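Local atomic coordinates of Csc2 (Thermofilum pendens, PDB entry 4TXD), a protein that probably binds CRISPR RNA as the Cas7-family backbone subunit of a type I-D interference complex, and carries a zinc ion. Residues T79-M87 / Y296-G304; R207-V217 / G226-P237. All blocks are in the same frame, centred on the assembly; numbering follows the deposited sequence.

From the N terminus, the chain first lays down strands 77-82 and 85-92, the hairpin that forms one margin of the large antiparallel sheet. Contact 1 closes the longer loop: helix 295-301, 209 residues on from Met87 at the closest ends, packs on this hairpin. Contact 2 is nested inside that loop. It joins two neighbouring parts of the chain, 207-217 and 226-237, at the base of the hairpin made by strands 217-219 and 222-224. The contact centres lie about 20 Å apart and the two do not touch. They are still connected through the sheet margin, because Arg207 pairs with Glu88 and Ile209 packs on Met77 and Pro90.

Contact 1. Residues T79-M87 / Y296-G304; sequences TLEYSGGAM and YDLAAENAG
Tyr82 lays one face of its ring against Ala303. Ala303 CB sits 3.6 Å from the centroid of the Tyr82 ring, 15° off the normal, a CH-pi contact. The opposite face of the ring covers the backbone of Gly84 and Gly85, so the ring lies between its own turn and the incoming chain. Its CG stands between the backbone N and the carbonyl carbon (chi1 65°), which folds the ring back over that turn. This is a beta hairpin, strands 77-82 and 85-92, closed by a type I turn from Tyr82 to Gly85. It lies at the margin of the antiparallel sheet. The short helix 295-301 packs on it; the axes of strand 79-82 and helix 296-301 cross at -62°. The side chains of Leu80 and Tyr296 run past one another head to tail. Leu80 CD2 reaches Tyr296 CE1 at 3.8 Å and Ala299 CB at 3.9 Å. The phenol then extends to the strand backbone. Glu81 N donates to Tyr296 OH at 3.1 Å in a nearly straight bond. Thr79 O lies at the edge of the same ring, 3.5 Å from Tyr296 CE1. A phenylalanine in place of Tyr296 would probably leave Glu81 N without this acceptor. Further along, Met87 CE lies 3.8 Å from Gly304 N.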
loop_
_atom_site.group_PDB
_atom_site.type_symbol
_atom_site.label_atom_id
_atom_site.label_comp_id
_atom_site.label_asym_id
_atom_site.label_seq_id
_atom_site.Cartn_x
_atom_site.Cartn_y
_atom_site.Cartn_z
ATOM N N THR A 79 -20.492 10.221 -1.676
ATOM C CA THR A 79 -20.848 11.573 -2.106
ATOM C C THR A 79 -19.722 12.586 -1.960
ATOM O O THR A 79 -19.134 12.715 -0.897
ATOM C CB THR A 79 -22.067 12.095 -1.305
ATOM O OG1 THR A 79 -23.175 11.224 -1.531
ATOM C CG2 THR A 79 -22.436 13.531 -1.722
ATOM N N LEU A 80 -19.458 13.329 -3.011
ATOM C CA LEU A 80 -18.590 14.463 -2.956
ATOM C C LEU A 80 -19.437 15.717 -2.888
ATOM O O LEU A 80 -20.211 15.943 -3.745
ATOM C CB LEU A 80 -17.769 14.573 -4.219
ATOM C CG LEU A 80 -16.587 13.699 -4.525
ATOM C CD1 LEU A 80 -16.008 14.129 -5.851
ATOM C CD2 LEU A 80 -15.561 13.800 -3.440
ATOM N N GLU A 81 -19.264 16.499 -1.845
ATOM C CA GLU A 81 -19.879 17.811 -1.743
ATOM C C GLU A 81 -18.892 18.849 -2.236
ATOM O O GLU A 81 -17.721 18.843 -1.844
ATOM C CB GLU A 81 -20.300 18.114 -0.308
ATOM C CG GLU A 81 -21.795 18.303 -0.155
ATOM C CD GLU A 81 -22.421 17.259 0.737
ATOM O OE1 GLU A 81 -21.838 16.970 1.804
ATOM O OE2 GLU A 81 -23.493 16.729 0.371
ATOM N N TYR A 82 -19.357 19.727 -3.115
ATOM C CA TYR A 82 -18.497 20.756 -3.687
ATOM C C TYR A 82 -19.316 22.017 -3.966
ATOM O O TYR A 82 -20.499 22.083 -3.610
ATOM C CB TYR A 82 -17.811 20.244 -4.952
ATOM C CG TYR A 82 -18.738 19.925 -6.115
ATOM C CD1 TYR A 82 -19.521 18.775 -6.122
ATOM C CD2 TYR A 82 -18.793 20.757 -7.226
ATOM C CE1 TYR A 82 -20.353 18.476 -7.189
ATOM C CE2 TYR A 82 -19.613 20.464 -8.308
ATOM C CZ TYR A 82 -20.397 19.327 -8.288
ATOM O OH TYR A 82 -21.217 19.040 -9.367
ATOM N N SER A 83 -18.685 23.017 -4.578
ATOM C CA SER A 83 -19.298 24.338 -4.713
ATOM C C SER A 83 -20.586 24.301 -5.533
ATOM O O SER A 83 -21.576 24.949 -5.189
ATOM C CB SER A 83 -18.314 25.326 -5.348
ATOM O OG SER A 83 -18.022 24.944 -6.682
ATOM N N GLY A 84 -20.568 23.542 -6.616
ATOM C CA GLY A 84 -21.713 23.462 -7.498
ATOM C C GLY A 84 -22.780 22.475 -7.078
ATOM O O GLY A 84 -23.795 22.356 -7.750
ATOM N N GLY A 85 -22.561 21.753 -5.982
ATOM C CA GLY A 85 -23.579 20.835 -5.496
ATOM C C GLY A 85 -23.045 19.580 -4.832
ATOM O O GLY A 85 -22.195 19.652 -3.946
ATOM N N ALA A 86 -23.559 18.430 -5.255
ATOM C CA ALA A 86 -23.166 17.152 -4.672
ATOM C C ALA A 86 -23.300 16.057 -5.712
ATOM O O ALA A 86 -24.297 16.020 -6.446
ATOM C CB ALA A 86 -24.022 16.834 -3.445
ATOM N N MET A 87 -22.302 15.182 -5.796
ATOM C CA MET A 87 -22.364 14.051 -6.745
ATOM C C MET A 87 -21.856 12.751 -6.107
ATOM O O MET A 87 -20.833 12.739 -5.416
ATOM C CB MET A 87 -21.578 14.346 -8.044
ATOM C CG MET A 87 -20.094 14.672 -7.909
ATOM S SD MET A 87 -19.181 14.698 -9.516
ATOM C CE MET A 87 -19.876 16.150 -10.330
ATOM N N TYR A 296 -10.300 13.048 -0.095
ATOM C CA TYR A 296 -11.618 13.624 -0.218
ATOM C C TYR A 296 -11.601 15.098 -0.605
ATOM O O TYR A 296 -12.262 15.484 -1.495
ATOM C CB TYR A 296 -12.439 13.460 1.053
ATOM C CG TYR A 296 -13.793 14.122 0.951
ATOM C CD1 TYR A 296 -14.863 13.464 0.422
ATOM C CD2 TYR A 296 -13.979 15.417 1.343
ATOM C CE1 TYR A 296 -16.077 14.058 0.307
ATOM C CE2 TYR A 296 -15.193 16.024 1.223
ATOM C CZ TYR A 296 -16.245 15.337 0.705
ATOM O OH TYR A 296 -17.442 15.916 0.594
ATOM N N ASP A 297 -10.845 15.901 0.120
ATOM C CA ASP A 297 -10.809 17.319 -0.146
ATOM C C ASP A 297 -10.273 17.601 -1.535
ATOM O O ASP A 297 -10.749 18.445 -2.210
ATOM C CB ASP A 297 -10.019 18.063 0.928
ATOM C CG ASP A 297 -10.697 18.039 2.252
ATOM O OD1 ASP A 297 -11.904 18.003 2.298
ATOM O OD2 ASP A 297 -10.023 18.067 3.254
ATOM N N LEU A 298 -9.276 16.847 -1.942
ATOM C CA LEU A 298 -8.686 17.040 -3.238
ATOM C C LEU A 298 -9.672 16.712 -4.345
ATOM O O LEU A 298 -9.794 17.417 -5.292
ATOM C CB LEU A 298 -7.419 16.227 -3.370
ATOM C CG LEU A 298 -6.258 16.665 -2.483
ATOM C CD1 LEU A 298 -5.118 15.687 -2.544
ATOM C CD2 LEU A 298 -5.782 18.029 -2.889
ATOM N N ALA A 299 -10.379 15.624 -4.183
ATOM C CA ALA A 299 -11.365 15.222 -5.143
ATOM C C ALA A 299 -12.507 16.229 -5.213
ATOM O O ALA A 299 -12.944 16.557 -6.251
ATOM C CB ALA A 299 -11.889 13.851 -4.832
ATOM N N ALA A 300 -12.954 16.696 -4.073
ATOM C CA ALA A 300 -14.033 17.660 -4.020
ATOM C C ALA A 300 -13.669 18.937 -4.753
ATOM O O ALA A 300 -14.464 19.494 -5.432
ATOM C CB ALA A 300 -14.438 17.941 -2.598
ATOM N N GLU A 301 -12.429 19.344 -4.616
ATOM C CA GLU A 301 -11.854 20.458 -5.339
ATOM C C GLU A 301 -11.888 20.279 -6.829
ATOM O O GLU A 301 -11.780 21.212 -7.542
ATOM C CB GLU A 301 -10.376 20.518 -5.020
ATOM C CG GLU A 301 -9.964 21.497 -3.988
ATOM C CD GLU A 301 -8.459 21.543 -3.894
ATOM O OE1 GLU A 301 -7.832 21.941 -4.863
ATOM O OE2 GLU A 301 -7.928 21.146 -2.878
ATOM N N ASN A 302 -11.937 19.033 -7.257
ATOM C CA ASN A 302 -11.838 18.674 -8.650
ATOM C C ASN A 302 -13.088 17.977 -9.212
ATOM O O ASN A 302 -13.053 17.436 -10.259
ATOM C CB ASN A 302 -10.613 17.809 -8.877
ATOM C CG ASN A 302 -9.334 18.585 -8.822
ATOM O OD1 ASN A 302 -8.996 19.249 -9.755
ATOM N ND2 ASN A 302 -8.622 18.490 -7.728
ATOM N N ALA A 303 -14.175 18.059 -8.481
ATOM C CA ALA A 303 -15.427 17.471 -8.872
ATOM C C ALA A 303 -15.837 17.810 -10.293
ATOM O O ALA A 303 -15.884 18.930 -10.663
ATOM C CB ALA A 303 -16.516 17.885 -7.925
ATOM N N GLY A 304 -16.160 16.800 -11.053
ATOM C CA GLY A 304 -16.661 16.991 -12.403
ATOM C C GLY A 304 -15.579 17.080 -13.469
ATOM O O GLY A 304 -15.880 17.091 -14.668
HETATM O O HOH W 1 -19.917 13.864 1.832
#

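Contact 2. Residues R207-V217 / G226-P237; sequences RRITPETHNKV and GQALFSEVHVEP
Asn215 and the chain from Leu229 to Glu232 meet at the base of a beta hairpin, strands 217-219 and 222-224. Strand 232-235 is an edge strand of a small antiparallel sheet with 65-68. From Asn215, CB touches Leu229 CD2 at 3.5 Å and Ser231 OG at 3.6 Å. CG is anti to the carbonyl carbon (chi1 -76°), which brings the amide to the backbone of Leu229 and Glu232. Asn215 OD1 lies 3.7 Å from Glu232 CB. At the tip, ND2 donates twice. The bond to Glu232 O is 3.0 Å from Asn215 ND2, in the carbonyl plane and on a lone pair. Leu229 O also accepts from ND2, which stands above that carbonyl plane. The two bonds fix the rotation of the amide. Toward the other end, Ile209 forms a single beta bridge with Val235. Glu236 N donates to Arg208 O, and Thr210 N to His234 O. Beside this bridge, Ile209 CG2 packs on Val233 CG1 at 3.6 Å. Arg208 and Glu236 are too far apart for a salt bridge and share a water instead, while Arg208 NH1 is hydrogen-bonded to Gln206 OE1. That water lies 2.6 Å from Arg208 NE and donates to Glu236 OE1 at 2.7 Å.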
loop_
_atom_site.group_PDB
_atom_site.type_symbol
_atom_site.label_atom_id
_atom_site.label_comp_id
_atom_site.label_asym_id
_atom_site.label_seq_id
_atom_site.Cartn_x
_atom_site.Cartn_y
_atom_site.Cartn_z
ATOM N N ARG A 207 -18.726 10.863 -12.022
ATOM C CA ARG A 207 -19.624 9.724 -11.933
ATOM C C ARG A 207 -19.725 9.061 -13.297
ATOM O O ARG A 207 -20.676 9.304 -14.039
ATOM C CB ARG A 207 -21.008 10.175 -11.448
ATOM C CG ARG A 207 -22.007 9.053 -11.189
ATOM C CD ARG A 207 -23.347 9.636 -10.672
ATOM N NE ARG A 207 -24.193 8.646 -9.988
ATOM C CZ ARG A 207 -24.903 7.718 -10.619
ATOM N NH1 ARG A 207 -24.856 7.643 -11.942
ATOM N NH2 ARG A 207 -25.648 6.859 -9.938
ATOM N N ARG A 208 -18.733 8.255 -13.650
ATOM C CA ARG A 208 -18.717 7.663 -14.982
ATOM C C ARG A 208 -18.875 6.162 -14.832
ATOM O O ARG A 208 -17.887 5.417 -14.793
ATOM C CB ARG A 208 -17.428 8.038 -15.738
ATOM C CG ARG A 208 -17.420 9.508 -16.200
ATOM C CD ARG A 208 -16.037 9.982 -16.623
ATOM N NE ARG A 208 -15.472 9.193 -17.720
ATOM C CZ ARG A 208 -14.264 9.400 -18.240
ATOM N NH1 ARG A 208 -13.490 10.386 -17.777
ATOM N NH2 ARG A 208 -13.832 8.631 -19.232
ATOM N N ILE A 209 -20.130 5.744 -14.654
ATOM C CA ILE A 209 -20.437 4.338 -14.418
ATOM C C ILE A 209 -21.542 3.861 -15.344
ATOM O O ILE A 209 -22.372 4.645 -15.833
ATOM C CB ILE A 209 -20.839 4.064 -12.951
ATOM C CG1 ILE A 209 -22.196 4.704 -12.616
ATOM C CG2 ILE A 209 -19.735 4.535 -11.985
ATOM C CD1 ILE A 209 -22.806 4.208 -11.287
ATOM N N THR A 210 -21.540 2.563 -15.611
ATOM C CA THR A 210 -22.578 1.983 -16.446
ATOM C C THR A 210 -23.939 2.128 -15.756
ATOM O O THR A 210 -24.086 1.781 -14.582
ATOM C CB THR A 210 -22.309 0.502 -16.742
ATOM O OG1 THR A 210 -21.048 0.364 -17.416
ATOM C CG2 THR A 210 -23.416 -0.053 -17.640
ATOM N N PRO A 211 -24.929 2.686 -16.467
ATOM C CA PRO A 211 -26.292 2.717 -15.912
ATOM C C PRO A 211 -26.808 1.294 -15.752
ATOM O O PRO A 211 -26.911 0.582 -16.746
ATOM C CB PRO A 211 -27.097 3.490 -16.965
ATOM C CG PRO A 211 -26.075 4.217 -17.781
ATOM C CD PRO A 211 -24.844 3.354 -17.776
ATOM N N GLU A 212 -27.094 0.881 -14.520
ATOM C CA GLU A 212 -27.380 -0.522 -14.224
ATOM C C GLU A 212 -28.472 -0.673 -13.181
ATOM O O GLU A 212 -28.345 -0.168 -12.072
ATOM C CB GLU A 212 -26.123 -1.233 -13.725
ATOM C CG GLU A 212 -26.382 -2.681 -13.352
ATOM C CD GLU A 212 -27.154 -3.415 -14.444
ATOM O OE1 GLU A 212 -28.355 -3.694 -14.242
ATOM O OE2 GLU A 212 -26.562 -3.704 -15.506
ATOM N N THR A 213 -29.502 -1.432 -13.512
ATOM C CA THR A 213 -30.656 -1.491 -12.670
ATOM C C THR A 213 -30.904 -2.905 -12.150
ATOM O O THR A 213 -31.722 -3.123 -11.262
ATOM C CB THR A 213 -31.827 -0.800 -13.396
ATOM O OG1 THR A 213 -32.118 0.410 -12.730
ATOM C CG2 THR A 213 -33.040 -1.621 -13.518
ATOM N N HIS A 214 -30.139 -3.826 -12.696
ATOM C CA HIS A 214 -30.292 -5.242 -12.437
ATOM C C HIS A 214 -29.273 -5.941 -11.550
ATOM O O HIS A 214 -29.134 -7.136 -11.646
ATOM C CB HIS A 214 -30.393 -5.996 -13.747
ATOM C CG HIS A 214 -31.488 -5.508 -14.620
ATOM N ND1 HIS A 214 -32.702 -5.104 -14.123
ATOM C CD2 HIS A 214 -31.545 -5.326 -15.952
ATOM C CE1 HIS A 214 -33.471 -4.711 -15.116
ATOM N NE2 HIS A 214 -32.789 -4.835 -16.236
ATOM N N ASN A 215 -28.591 -5.215 -10.689
ATOM C CA ASN A 215 -27.889 -5.854 -9.620
ATOM C C ASN A 215 -28.946 -6.482 -8.710
ATOM O O ASN A 215 -30.026 -5.997 -8.618
ATOM C CB ASN A 215 -27.092 -4.863 -8.805
ATOM C CG ASN A 215 -25.832 -4.406 -9.495
ATOM O OD1 ASN A 215 -25.260 -5.095 -10.281
ATOM N ND2 ASN A 215 -25.413 -3.233 -9.163
ATOM N N LYS A 216 -28.579 -7.527 -8.015
ATOM C CA LYS A 216 -29.466 -8.142 -7.068
ATOM C C LYS A 216 -28.678 -8.731 -5.925
ATOM O O LYS A 216 -27.701 -9.353 -6.147
ATOM C CB LYS A 216 -30.284 -9.219 -7.759
ATOM C CG LYS A 216 -31.388 -9.800 -6.921
ATOM C CD LYS A 216 -32.212 -10.800 -7.704
ATOM C CE LYS A 216 -33.265 -11.421 -6.834
ATOM N NZ LYS A 216 -33.948 -12.557 -7.490
ATOM N N VAL A 217 -29.114 -8.488 -4.709
ATOM C CA VAL A 217 -28.539 -9.148 -3.545
ATOM C C VAL A 217 -29.672 -9.717 -2.704
ATOM O O VAL A 217 -30.751 -9.129 -2.596
ATOM C CB VAL A 217 -27.663 -8.213 -2.663
ATOM C CG1 VAL A 217 -26.419 -7.736 -3.424
ATOM C CG2 VAL A 217 -28.448 -7.032 -2.183
ATOM N N GLY A 226 -32.541 -2.542 -8.143
ATOM C CA GLY A 226 -32.822 -1.189 -8.460
ATOM C C GLY A 226 -31.575 -0.443 -8.853
ATOM O O GLY A 226 -30.488 -0.841 -8.599
ATOM N N GLN A 227 -31.816 0.657 -9.507
ATOM C CA GLN A 227 -30.777 1.613 -9.901
ATOM C C GLN A 227 -29.813 1.986 -8.764
ATOM O O GLN A 227 -28.604 2.129 -8.988
ATOM C CB GLN A 227 -31.434 2.890 -10.452
ATOM C CG GLN A 227 -30.461 4.025 -10.818
ATOM C CD GLN A 227 -30.155 4.980 -9.657
ATOM O OE1 GLN A 227 -31.047 5.337 -8.879
ATOM N NE2 GLN A 227 -28.887 5.391 -9.538
ATOM N N ALA A 228 -30.337 2.149 -7.550
ATOM C CA ALA A 228 -29.519 2.634 -6.443
ATOM C C ALA A 228 -28.766 1.524 -5.707
ATOM O O ALA A 228 -28.102 1.773 -4.688
ATOM C CB ALA A 228 -30.388 3.429 -5.461
ATOM N N LEU A 229 -28.832 0.311 -6.214
ATOM C CA LEU A 229 -28.060 -0.771 -5.647
ATOM C C LEU A 229 -26.663 -0.826 -6.259
ATOM O O LEU A 229 -26.518 -1.050 -7.427
ATOM C CB LEU A 229 -28.758 -2.104 -5.817
ATOM C CG LEU A 229 -27.996 -3.337 -5.395
ATOM C CD1 LEU A 229 -27.615 -3.276 -3.941
ATOM C CD2 LEU A 229 -28.727 -4.614 -5.731
ATOM N N PHE A 230 -25.660 -0.600 -5.434
ATOM C CA PHE A 230 -24.292 -0.492 -5.941
ATOM C C PHE A 230 -23.412 -1.639 -5.463
ATOM O O PHE A 230 -22.206 -1.481 -5.294
ATOM C CB PHE A 230 -23.691 0.868 -5.540
ATOM C CG PHE A 230 -24.440 2.041 -6.113
ATOM C CD1 PHE A 230 -24.588 2.181 -7.485
ATOM C CD2 PHE A 230 -25.002 3.003 -5.282
ATOM C CE1 PHE A 230 -25.285 3.260 -8.029
ATOM C CE2 PHE A 230 -25.692 4.080 -5.817
ATOM C CZ PHE A 230 -25.837 4.210 -7.188
ATOM N N SER A 231 -24.018 -2.801 -5.238
ATOM C CA SER A 231 -23.256 -4.003 -4.912
ATOM C C SER A 231 -22.188 -4.276 -5.990
ATOM O O SER A 231 -21.102 -4.778 -5.705
ATOM C CB SER A 231 -24.193 -5.201 -4.781
ATOM O OG SER A 231 -25.008 -5.290 -5.939
ATOM N N GLU A 232 -22.495 -3.915 -7.219
ATOM C CA GLU A 232 -21.553 -3.993 -8.315
ATOM C C GLU A 232 -21.596 -2.721 -9.171
ATOM O O GLU A 232 -22.618 -2.246 -9.482
ATOM C CB GLU A 232 -21.778 -5.234 -9.174
ATOM C CG GLU A 232 -20.870 -5.295 -10.359
ATOM C CD GLU A 232 -20.779 -6.662 -11.017
ATOM O OE1 GLU A 232 -20.967 -7.673 -10.373
ATOM O OE2 GLU A 232 -20.502 -6.703 -12.202
ATOM N N VAL A 233 -20.436 -2.198 -9.483
ATOM C CA VAL A 233 -20.304 -0.983 -10.233
ATOM C C VAL A 233 -19.290 -1.138 -11.344
ATOM O O VAL A 233 -18.248 -1.618 -11.127
ATOM C CB VAL A 233 -19.859 0.174 -9.336
ATOM C CG1 VAL A 233 -19.665 1.422 -10.135
ATOM C CG2 VAL A 233 -20.856 0.414 -8.238
ATOM N N HIS A 234 -19.643 -0.683 -12.524
ATOM C CA HIS A 234 -18.732 -0.713 -13.638
ATOM C C HIS A 234 -18.256 0.682 -13.954
ATOM O O HIS A 234 -18.994 1.461 -14.456
ATOM C CB HIS A 234 -19.380 -1.341 -14.858
ATOM C CG HIS A 234 -19.798 -2.753 -14.648
ATOM N ND1 HIS A 234 -20.564 -3.451 -15.543
ATOM C CD2 HIS A 234 -19.554 -3.594 -13.632
ATOM C CE1 HIS A 234 -20.765 -4.666 -15.086
ATOM N NE2 HIS A 234 -20.161 -4.778 -13.929
ATOM N N VAL A 235 -17.017 0.954 -13.609
ATOM C CA VAL A 235 -16.418 2.273 -13.787
ATOM C C VAL A 235 -15.839 2.388 -15.207
ATOM O O VAL A 235 -15.137 1.484 -15.673
ATOM C CB VAL A 235 -15.316 2.515 -12.743
ATOM C CG1 VAL A 235 -14.741 3.917 -12.871
ATOM C CG2 VAL A 235 -15.872 2.280 -11.326
ATOM N N GLU A 236 -16.146 3.483 -15.895
ATOM C CA GLU A 236 -15.805 3.600 -17.322
ATOM C C GLU A 236 -14.333 3.925 -17.538
ATOM O O GLU A 236 -13.722 4.581 -16.720
ATOM C CB GLU A 236 -16.697 4.658 -17.990
ATOM C CG GLU A 236 -18.129 4.165 -18.123
ATOM C CD GLU A 236 -19.096 5.220 -18.562
ATOM O OE1 GLU A 236 -18.719 6.410 -18.582
ATOM O OE2 GLU A 236 -20.234 4.843 -18.898
ATOM N N PRO A 237 -13.762 3.450 -18.659
ATOM C CA PRO A 237 -12.350 3.698 -18.992
ATOM C C PRO A 237 -12.033 5.185 -18.916
ATOM O O PRO A 237 -12.877 6.004 -19.273
ATOM C CB PRO A 237 -12.227 3.182 -20.426
ATOM C CG PRO A 237 -13.288 2.101 -20.524
ATOM C CD PRO A 237 -14.430 2.562 -19.627
HETATM O O HOH W 2 -16.640 7.735 -19.564
HETATM O O HOH W 3 -22.243 6.568 -18.079
HETATM O O HOH W 4 -22.397 0.378 -12.831
HETATM O O HOH W 5 -20.689 2.267 -19.378
HETATM O O HOH W 6 -26.696 0.529 -10.011
HETATM O O HOH W 7 -24.749 -7.796 -6.941
#